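Heavy-metal chelation domain-containing protein (Pyrococcus horikoshii, PDB 3NPG) is of unknown function but may bind or chelate heavy-metal ions. Local coordinates at the interface of chains A and B and the interface of chains A and C. Coordinates in Å, arbitrary orientation; residue numbers count along the deposited sequence, not the author numbering. Chains: chain A/B/C, uncharacterized DUF364 family protein.

Contact 1: the interface of chains A and B. Residues chain A 27-29, 50, 58-60, 80, 84; chain B 29-31, 231-234.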
# COMPACT_ATOMS: atom_id res chain seq x y z
N SER A 27 18.57 12.95 12.18
CA SER A 27 18.32 12.39 10.86
C SER A 27 16.95 11.74 10.79
O SER A 27 16.66 10.82 11.56
CB SER A 27 19.40 11.37 10.49
OG SER A 27 19.17 10.80 9.21
N PHE A 28 16.10 12.19 9.85
CA PHE A 28 14.83 11.54 9.56
C PHE A 28 15.12 10.37 8.60
O PHE A 28 15.11 10.56 7.39
CB PHE A 28 13.82 12.54 8.95
CG PHE A 28 12.47 11.94 8.62
CD1 PHE A 28 11.55 11.66 9.62
CD2 PHE A 28 12.09 11.70 7.30
CE1 PHE A 28 10.30 11.10 9.32
CE2 PHE A 28 10.85 11.16 7.00
CZ PHE A 28 9.96 10.86 8.01
N GLY A 29 15.54 9.24 9.16
CA GLY A 29 15.99 8.11 8.37
C GLY A 29 15.31 6.80 8.69
O GLY A 29 14.42 6.75 9.54
N THR A 50 10.38 5.53 12.05
CA THR A 50 9.92 6.22 10.86
C THR A 50 8.84 5.39 10.19
O THR A 50 9.02 4.18 10.01
CB THR A 50 11.10 6.50 9.91
OG1 THR A 50 12.12 7.20 10.64
CG2 THR A 50 10.70 7.31 8.70
N TYR A 58 7.18 15.28 1.49
CA TYR A 58 8.48 15.44 2.13
C TYR A 58 8.79 16.90 2.37
O TYR A 58 9.56 17.52 1.62
CB TYR A 58 9.59 14.72 1.35
CG TYR A 58 9.55 13.22 1.51
CD1 TYR A 58 10.02 12.61 2.67
CD2 TYR A 58 8.98 12.41 0.54
CE1 TYR A 58 9.93 11.23 2.86
CE2 TYR A 58 8.88 11.02 0.71
CZ TYR A 58 9.36 10.44 1.87
OH TYR A 58 9.28 9.08 2.04
N THR A 59 8.12 17.50 3.37
CA THR A 59 8.26 18.91 3.73
C THR A 59 8.54 19.07 5.22
O THR A 59 8.15 18.21 6.01
CB THR A 59 7.00 19.70 3.31
OG1 THR A 59 5.85 19.08 3.90
CG2 THR A 59 6.83 19.78 1.79
N ASN A 60 9.22 20.17 5.61
CA ASN A 60 9.50 20.46 7.02
C ASN A 60 9.56 21.98 7.26
O ASN A 60 10.34 22.68 6.59
CB ASN A 60 10.81 19.78 7.47
CG ASN A 60 10.88 19.51 8.96
OD1 ASN A 60 10.57 20.37 9.79
ND2 ASN A 60 11.34 18.33 9.33
N ILE A 80 6.71 13.88 9.61
CA ILE A 80 8.17 14.12 9.65
C ILE A 80 8.53 14.97 10.88
O ILE A 80 9.48 14.64 11.60
CB ILE A 80 8.68 14.76 8.33
CG1 ILE A 80 8.25 13.92 7.10
CG2 ILE A 80 10.20 14.95 8.37
CD1 ILE A 80 8.51 14.57 5.77
N LEU A 84 10.58 13.47 14.31
CA LEU A 84 11.78 14.19 14.79
C LEU A 84 11.56 14.74 16.21
O LEU A 84 12.50 14.77 17.01
CB LEU A 84 12.15 15.33 13.82
CG LEU A 84 12.94 14.92 12.57
CD1 LEU A 84 12.79 15.95 11.46
CD2 LEU A 84 14.42 14.70 12.89
N GLY B 29 18.44 7.54 4.70
CA GLY B 29 17.31 8.31 5.19
C GLY B 29 16.28 8.68 4.14
O GLY B 29 16.42 8.33 2.97
N LEU B 30 15.23 9.42 4.57
CA LEU B 30 14.15 9.87 3.70
C LEU B 30 14.15 11.41 3.56
O LEU B 30 14.42 12.11 4.54
CB LEU B 30 12.79 9.39 4.24
CG LEU B 30 12.50 7.89 4.12
CD1 LEU B 30 11.33 7.51 4.95
CD2 LEU B 30 12.27 7.48 2.67
N PRO B 31 13.84 11.95 2.35
CA PRO B 31 13.46 11.24 1.11
C PRO B 31 14.66 10.63 0.38
O PRO B 31 14.48 9.75 -0.46
CB PRO B 31 12.79 12.34 0.28
CG PRO B 31 13.48 13.60 0.70
CD PRO B 31 13.78 13.42 2.17
N LYS B 231 18.50 15.88 6.28
CA LYS B 231 18.27 15.31 7.61
C LYS B 231 16.86 15.67 8.14
O LYS B 231 16.28 14.91 8.92
CB LYS B 231 19.35 15.79 8.60
CG LYS B 231 20.71 15.14 8.38
CD LYS B 231 21.82 15.93 9.05
CE LYS B 231 23.12 15.18 9.02
NZ LYS B 231 24.27 16.06 9.24
N LEU B 232 16.31 16.83 7.71
CA LEU B 232 14.97 17.28 8.11
C LEU B 232 13.87 16.63 7.28
O LEU B 232 12.69 16.73 7.63
CB LEU B 232 14.86 18.81 8.06
CG LEU B 232 15.43 19.58 9.26
CD1 LEU B 232 15.62 21.04 8.93
CD2 LEU B 232 14.55 19.42 10.49
N GLY B 233 14.26 15.96 6.19
CA GLY B 233 13.32 15.27 5.31
C GLY B 233 12.57 16.18 4.36
O GLY B 233 11.44 15.88 3.97
N SER B 234 13.20 17.31 3.97
CA SER B 234 12.60 18.28 3.05
C SER B 234 13.24 18.18 1.67
O SER B 234 14.44 18.45 1.53
CB SER B 234 12.75 19.70 3.60
OG SER B 234 12.35 20.67 2.65
O HOH W 1 17.20 11.82 6.19
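A:Phe28 sets its ring carbon CG anti to the backbone N (chi1 180°), whereas A:Tyr58 turns CG anti to its carbonyl carbon (chi1 -75°), and the two rings flank the B:Leu30-B:Pro31 segment in a two-fold symmetric contact between copies of this DUF364-family protein, possibly the biological dimer. Main chain does much of the joining, through an antiparallel beta bridge pairing A:Gly29 with B:Gly29. The amide N of A:Phe28 donates to the carbonyl O of B:Lys231 at the end of helix 223-231, 2.9 Å away and on a lone pair. In return B:Leu30 N reaches A:Phe28 O at 3.0 Å in a nearly straight bond (169° at H), and a water links that same oxygen to B:Leu30 O. B:Pro31, which follows a cis peptide bond, lays CB over one face of the A:Tyr58 ring, 3.7 Å from its centroid and displaced toward the rim. B:Leu30 crosses both aromatic side chains obliquely, its CB lying 3.7 Å from A:Tyr58 CE1. The A:Phe28 ring is backed on one face by A:Ile80 CG2, over its centre, which steadies it from within chain A. A:Asn60, with CG anti to the backbone N, sends its amide ND2 to B:Leu232 O at 2.7 Å, near its own amide plane and onto a carbonyl lone pair.

Contact 2: the interface of chains A and C. Residues chain A 148, 150-153, 157, 161; chain C 54, 56, 77.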
# COMPACT_ATOMS: atom_id res chain seq x y z
N TRP A 148 1.59 -7.53 7.44
CA TRP A 148 0.26 -8.14 7.52
C TRP A 148 0.33 -9.68 7.46
O TRP A 148 1.03 -10.24 6.62
CB TRP A 148 -0.61 -7.59 6.37
CG TRP A 148 -2.06 -7.97 6.44
CD1 TRP A 148 -2.66 -9.01 5.79
CD2 TRP A 148 -3.11 -7.20 7.02
NE1 TRP A 148 -4.01 -8.99 6.02
CE2 TRP A 148 -4.32 -7.89 6.76
CE3 TRP A 148 -3.15 -6.02 7.79
CZ2 TRP A 148 -5.56 -7.43 7.25
CZ3 TRP A 148 -4.38 -5.57 8.25
CH2 TRP A 148 -5.56 -6.27 7.98
N ARG A 150 -2.31 -13.50 7.94
CA ARG A 150 -3.69 -13.95 7.70
C ARG A 150 -4.49 -13.94 9.03
O ARG A 150 -5.70 -14.17 9.02
CB ARG A 150 -3.69 -15.35 7.07
N ASP A 151 -3.81 -13.65 10.16
CA ASP A 151 -4.42 -13.63 11.50
C ASP A 151 -4.43 -12.20 12.11
O ASP A 151 -5.01 -12.00 13.18
CB ASP A 151 -3.70 -14.62 12.44
CG ASP A 151 -3.66 -16.05 11.91
OD1 ASP A 151 -4.72 -16.55 11.46
OD2 ASP A 151 -2.59 -16.68 12.00
N THR A 152 -3.85 -11.22 11.40
CA THR A 152 -3.84 -9.83 11.85
C THR A 152 -5.12 -9.12 11.42
O THR A 152 -5.53 -9.23 10.27
CB THR A 152 -2.57 -9.10 11.37
OG1 THR A 152 -2.53 -9.12 9.95
CG2 THR A 152 -1.29 -9.70 11.94
N TYR A 153 -5.77 -8.41 12.37
CA TYR A 153 -7.00 -7.65 12.10
C TYR A 153 -6.67 -6.24 11.64
O TYR A 153 -5.58 -5.74 11.92
CB TYR A 153 -7.88 -7.59 13.37
CG TYR A 153 -8.37 -8.94 13.84
CD1 TYR A 153 -9.58 -9.46 13.42
CD2 TYR A 153 -7.62 -9.69 14.75
CE1 TYR A 153 -10.03 -10.70 13.85
CE2 TYR A 153 -8.06 -10.94 15.19
CZ TYR A 153 -9.27 -11.44 14.73
OH TYR A 153 -9.71 -12.67 15.17
N LEU A 157 -10.70 -2.16 13.71
CA LEU A 157 -11.38 -3.05 14.65
C LEU A 157 -10.85 -2.89 16.08
O LEU A 157 -11.42 -3.46 17.01
CB LEU A 157 -11.27 -4.53 14.20
CG LEU A 157 -11.90 -4.86 12.83
CD1 LEU A 157 -11.56 -6.28 12.41
CD2 LEU A 157 -13.41 -4.65 12.85
N ILE A 161 -12.54 -3.92 19.73
CA ILE A 161 -11.95 -5.07 20.45
C ILE A 161 -11.19 -4.67 21.73
O ILE A 161 -11.26 -5.40 22.73
CB ILE A 161 -11.11 -5.97 19.49
CG1 ILE A 161 -12.01 -6.57 18.37
CG2 ILE A 161 -10.38 -7.10 20.27
CD1 ILE A 161 -11.26 -7.20 17.22
N GLU C 54 -8.96 -3.94 3.42
CA GLU C 54 -9.42 -4.36 4.74
C GLU C 54 -9.60 -5.89 4.81
O GLU C 54 -9.73 -6.44 5.91
CB GLU C 54 -10.75 -3.65 5.11
CG GLU C 54 -10.67 -2.13 5.13
CD GLU C 54 -9.85 -1.54 6.25
OE1 GLU C 54 -10.29 -1.62 7.42
OE2 GLU C 54 -8.78 -0.95 5.96
N GLN C 56 -9.15 -9.68 5.23
CA GLN C 56 -8.22 -10.55 5.96
C GLN C 56 -7.98 -11.85 5.17
O GLN C 56 -6.85 -12.15 4.80
CB GLN C 56 -8.76 -10.85 7.37
CG GLN C 56 -7.79 -11.61 8.27
CD GLN C 56 -8.33 -11.78 9.67
OE1 GLN C 56 -9.19 -11.01 10.13
NE2 GLN C 56 -7.81 -12.76 10.39
N LEU C 77 -16.93 -9.73 12.16
CA LEU C 77 -15.52 -9.31 12.15
C LEU C 77 -14.95 -9.47 10.73
O LEU C 77 -13.95 -8.84 10.39
CB LEU C 77 -14.70 -10.15 13.15
CG LEU C 77 -14.64 -9.62 14.59
CD1 LEU C 77 -15.97 -9.83 15.32
CD2 LEU C 77 -13.53 -10.30 15.35
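Loop residues of chain A around A:Arg150, the short strand 152-153, the 3-10 helix 155-157 and helix 158-161 face two loop positions of chain C, C:Gln56 just beyond the 3-10 helix 52-54 and C:Leu77. C:Gln56 is the long arm of this DUF364-family contact. Its CG stands anti to the backbone N (chi1 -173°) and the chain stays extended beyond it (chi2 176°), so that the amide is carried into chain A. There NE2 donates to the backbone carbonyl O of A:Arg150 at 2.9 Å. The bond is nearly straight at the hydrogen (168°) and lies in the plane of the glutamine amide, but the donor sits above the carbonyl plane. The other branch, OE1, lies 3.7 Å from A:Tyr153 CD1, with the amide and phenol ring planes close to perpendicular. An alanine here would have no amide to reach the A:Arg150 carbonyl or A:Tyr153, and would probably weaken this part of the A-C contact. Further along the same ring, C:Leu77 crosses obliquely and brings one methyl, CD2, to 3.8 Å from A:Tyr153 CE1. The tyrosine meets a polar group on one side of its ring plane and an aliphatic one on the other, both near the CD1-CE1 edge. The A:Arg150 side chain is not fully modelled, but through its main chain the site probably helps to hold the A-C pairing, although the structure alone does not show that this dimer forms in solution.

Contact 3: the interface of chains A and C. Residues chain A 53-54, 56, 143, 155, 177, 179; chain C 143, 148, 153-156.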
# COMPACT_ATOMS: atom_id res chain seq x y z
N GLU A 53 4.90 4.88 5.21
CA GLU A 53 3.53 4.70 4.69
C GLU A 53 2.60 5.85 5.14
O GLU A 53 1.56 6.05 4.53
CB GLU A 53 2.95 3.32 5.09
CG GLU A 53 2.77 3.12 6.59
CD GLU A 53 3.99 2.60 7.35
OE1 GLU A 53 5.06 2.43 6.73
OE2 GLU A 53 3.86 2.36 8.57
N GLU A 54 3.00 6.60 6.18
CA GLU A 54 2.23 7.73 6.71
C GLU A 54 2.66 9.05 6.06
O GLU A 54 1.94 10.06 6.17
CB GLU A 54 2.39 7.82 8.24
CG GLU A 54 1.94 6.57 8.98
CD GLU A 54 0.44 6.37 9.01
OE1 GLU A 54 -0.25 7.17 9.68
OE2 GLU A 54 -0.04 5.39 8.39
N GLN A 56 2.97 11.71 3.36
CA GLN A 56 2.25 12.10 2.15
C GLN A 56 3.07 13.10 1.34
O GLN A 56 2.98 13.13 0.11
CB GLN A 56 0.87 12.68 2.50
CG GLN A 56 0.02 11.76 3.39
CD GLN A 56 -1.45 11.96 3.19
OE1 GLN A 56 -1.90 12.57 2.21
NE2 GLN A 56 -2.24 11.37 4.06
N ARG A 143 -1.47 -1.97 10.87
CA ARG A 143 -1.85 -0.90 9.95
C ARG A 143 -1.04 -1.00 8.62
O ARG A 143 -1.60 -0.78 7.55
CB ARG A 143 -1.65 0.46 10.62
CG ARG A 143 -2.22 1.62 9.85
CD ARG A 143 -2.25 2.88 10.67
NE ARG A 143 -2.34 4.07 9.82
CZ ARG A 143 -3.48 4.59 9.38
NH1 ARG A 143 -4.64 4.07 9.76
NH2 ARG A 143 -3.47 5.67 8.61
N ASP A 155 -6.72 -2.16 11.76
CA ASP A 155 -6.65 -1.26 12.92
C ASP A 155 -8.01 -0.56 13.19
O ASP A 155 -8.19 0.01 14.27
CB ASP A 155 -5.51 -0.24 12.76
CG ASP A 155 -5.71 0.75 11.64
OD1 ASP A 155 -6.12 1.90 11.92
OD2 ASP A 155 -5.38 0.42 10.49
N ASN A 177 2.35 8.03 15.37
CA ASN A 177 1.19 8.11 14.46
C ASN A 177 -0.10 8.73 15.09
O ASN A 177 -1.03 9.09 14.37
CB ASN A 177 0.89 6.74 13.81
CG ASN A 177 0.54 5.64 14.78
OD1 ASN A 177 0.05 5.89 15.89
ND2 ASN A 177 0.70 4.40 14.35
N THR A 179 -2.13 7.29 17.52
CA THR A 179 -3.17 6.32 17.89
C THR A 179 -3.21 6.03 19.41
O THR A 179 -4.18 5.42 19.88
CB THR A 179 -3.03 5.03 17.06
OG1 THR A 179 -1.72 4.49 17.23
CG2 THR A 179 -3.31 5.25 15.60
N ARG C 143 -7.60 7.27 4.03
CA ARG C 143 -6.91 6.04 4.45
C ARG C 143 -6.21 5.37 3.24
O ARG C 143 -5.09 4.88 3.37
CB ARG C 143 -7.91 5.09 5.11
CG ARG C 143 -7.28 3.89 5.80
CD ARG C 143 -8.35 3.07 6.50
NE ARG C 143 -7.86 1.76 6.91
CZ ARG C 143 -7.37 1.49 8.11
NH1 ARG C 143 -7.29 2.45 9.03
NH2 ARG C 143 -6.97 0.26 8.41
N TRP C 148 -4.56 10.17 -2.45
CA TRP C 148 -3.73 11.11 -1.67
C TRP C 148 -3.39 12.39 -2.45
O TRP C 148 -2.74 12.33 -3.49
CB TRP C 148 -2.46 10.42 -1.16
CG TRP C 148 -2.65 9.70 0.15
CD1 TRP C 148 -3.83 9.41 0.77
CD2 TRP C 148 -1.61 9.16 0.98
NE1 TRP C 148 -3.59 8.73 1.94
CE2 TRP C 148 -2.24 8.56 2.10
CE3 TRP C 148 -0.21 9.12 0.89
CZ2 TRP C 148 -1.51 7.95 3.12
CZ3 TRP C 148 0.51 8.51 1.91
CH2 TRP C 148 -0.14 7.95 3.01
N TYR C 153 -4.67 14.21 4.86
CA TYR C 153 -3.94 13.78 6.08
C TYR C 153 -4.27 12.32 6.42
O TYR C 153 -5.12 11.71 5.78
CB TYR C 153 -4.28 14.70 7.28
CG TYR C 153 -3.93 16.15 7.07
CD1 TYR C 153 -2.61 16.58 7.14
CD2 TYR C 153 -4.92 17.11 6.92
CE1 TYR C 153 -2.27 17.93 6.98
CE2 TYR C 153 -4.60 18.46 6.76
CZ TYR C 153 -3.28 18.87 6.80
OH TYR C 153 -2.96 20.20 6.64
N SER C 154 -3.60 11.77 7.45
CA SER C 154 -3.82 10.39 7.89
C SER C 154 -5.14 10.28 8.66
O SER C 154 -5.58 11.26 9.26
CB SER C 154 -2.67 9.91 8.76
OG SER C 154 -2.79 8.53 9.09
N ASP C 155 -5.76 9.08 8.64
CA ASP C 155 -7.01 8.86 9.37
C ASP C 155 -6.77 8.71 10.89
O ASP C 155 -7.72 8.78 11.67
CB ASP C 155 -7.78 7.65 8.80
CG ASP C 155 -7.09 6.32 8.99
OD1 ASP C 155 -6.03 6.11 8.37
OD2 ASP C 155 -7.66 5.44 9.66
N THR C 156 -5.49 8.56 11.31
CA THR C 156 -5.12 8.46 12.73
C THR C 156 -5.26 9.82 13.44
O THR C 156 -5.34 9.88 14.67
CB THR C 156 -3.70 7.87 12.88
OG1 THR C 156 -2.75 8.77 12.32
CG2 THR C 156 -3.57 6.50 12.25
O HOH W 2 -0.34 9.73 11.10
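Charge pairing dominates the middle of this A-C contact between two DUF364-family subunits, where A:Arg143 and C:Arg143 approach tip to tip with guanidinium planes nearly perpendicular and aspartates between them, a charged core that probably helps to hold the A-C pair, if that pair is the biological one. A:Arg143 grips C:Asp155 end-on with NH1 and NH2, both on the single carboxylate oxygen OD1, the NH2 bond being 2.6 Å. C:Arg143 spreads its grip on A:Asp155, giving NH1 to OD1 and NH2 to OD2, the latter also at 2.6 Å. Both aspartates hold CG in the crowded position between backbone N and carbonyl carbon (chi1 67° in A:Asp155). Their carboxylates lie close together, and the arginines are likely to offset that repulsion. In the second shell, A:Glu54 OE2 takes the N-H of A:Arg143 NE at 3.0 Å and steadies the guanidinium.

Among the hydrogen bonds from hydroxyl groups, C:Ser154 OG donates to A:Glu54 OE1 at 2.9 Å from above the carboxylate plane. A water joins that oxygen to C:Thr156 OG1, which itself donates to the backbone O of A:Asn177 at 2.7 Å, in the carbonyl plane.

Stacking and apolar contacts make up the rest. The amide of A:Gln56 lies flat over the C:Trp148 indole, planes 4° apart, with CD 3.6 Å from CD2 of the ring. C:Thr156 lays its methyl CG2 over the centre of the A:Arg143 guanidinium, 3.4 Å from CZ.

Contacts 2 and 3 belong to one two-fold A-C interface and lie about 17 Å apart between the centres of their C-alpha atoms. They draw on the same segments with the chains exchanged: A:Trp148 and A:Tyr153 with C:Glu54 and C:Gln56 in contact 2, A:Glu54 and A:Gln56 with C:Trp148 and C:Tyr153 in contact 3. The glutamine conformations differ. Contact 1 joins A to B, about 17 Å from contact 3 and about 30 Å from contact 2, centre to centre. Neighbouring residues of chain A's 50-60 stretch serve different partners in contacts 1 and 3, consistent with the deposited tetramer, though not proof of it in solution.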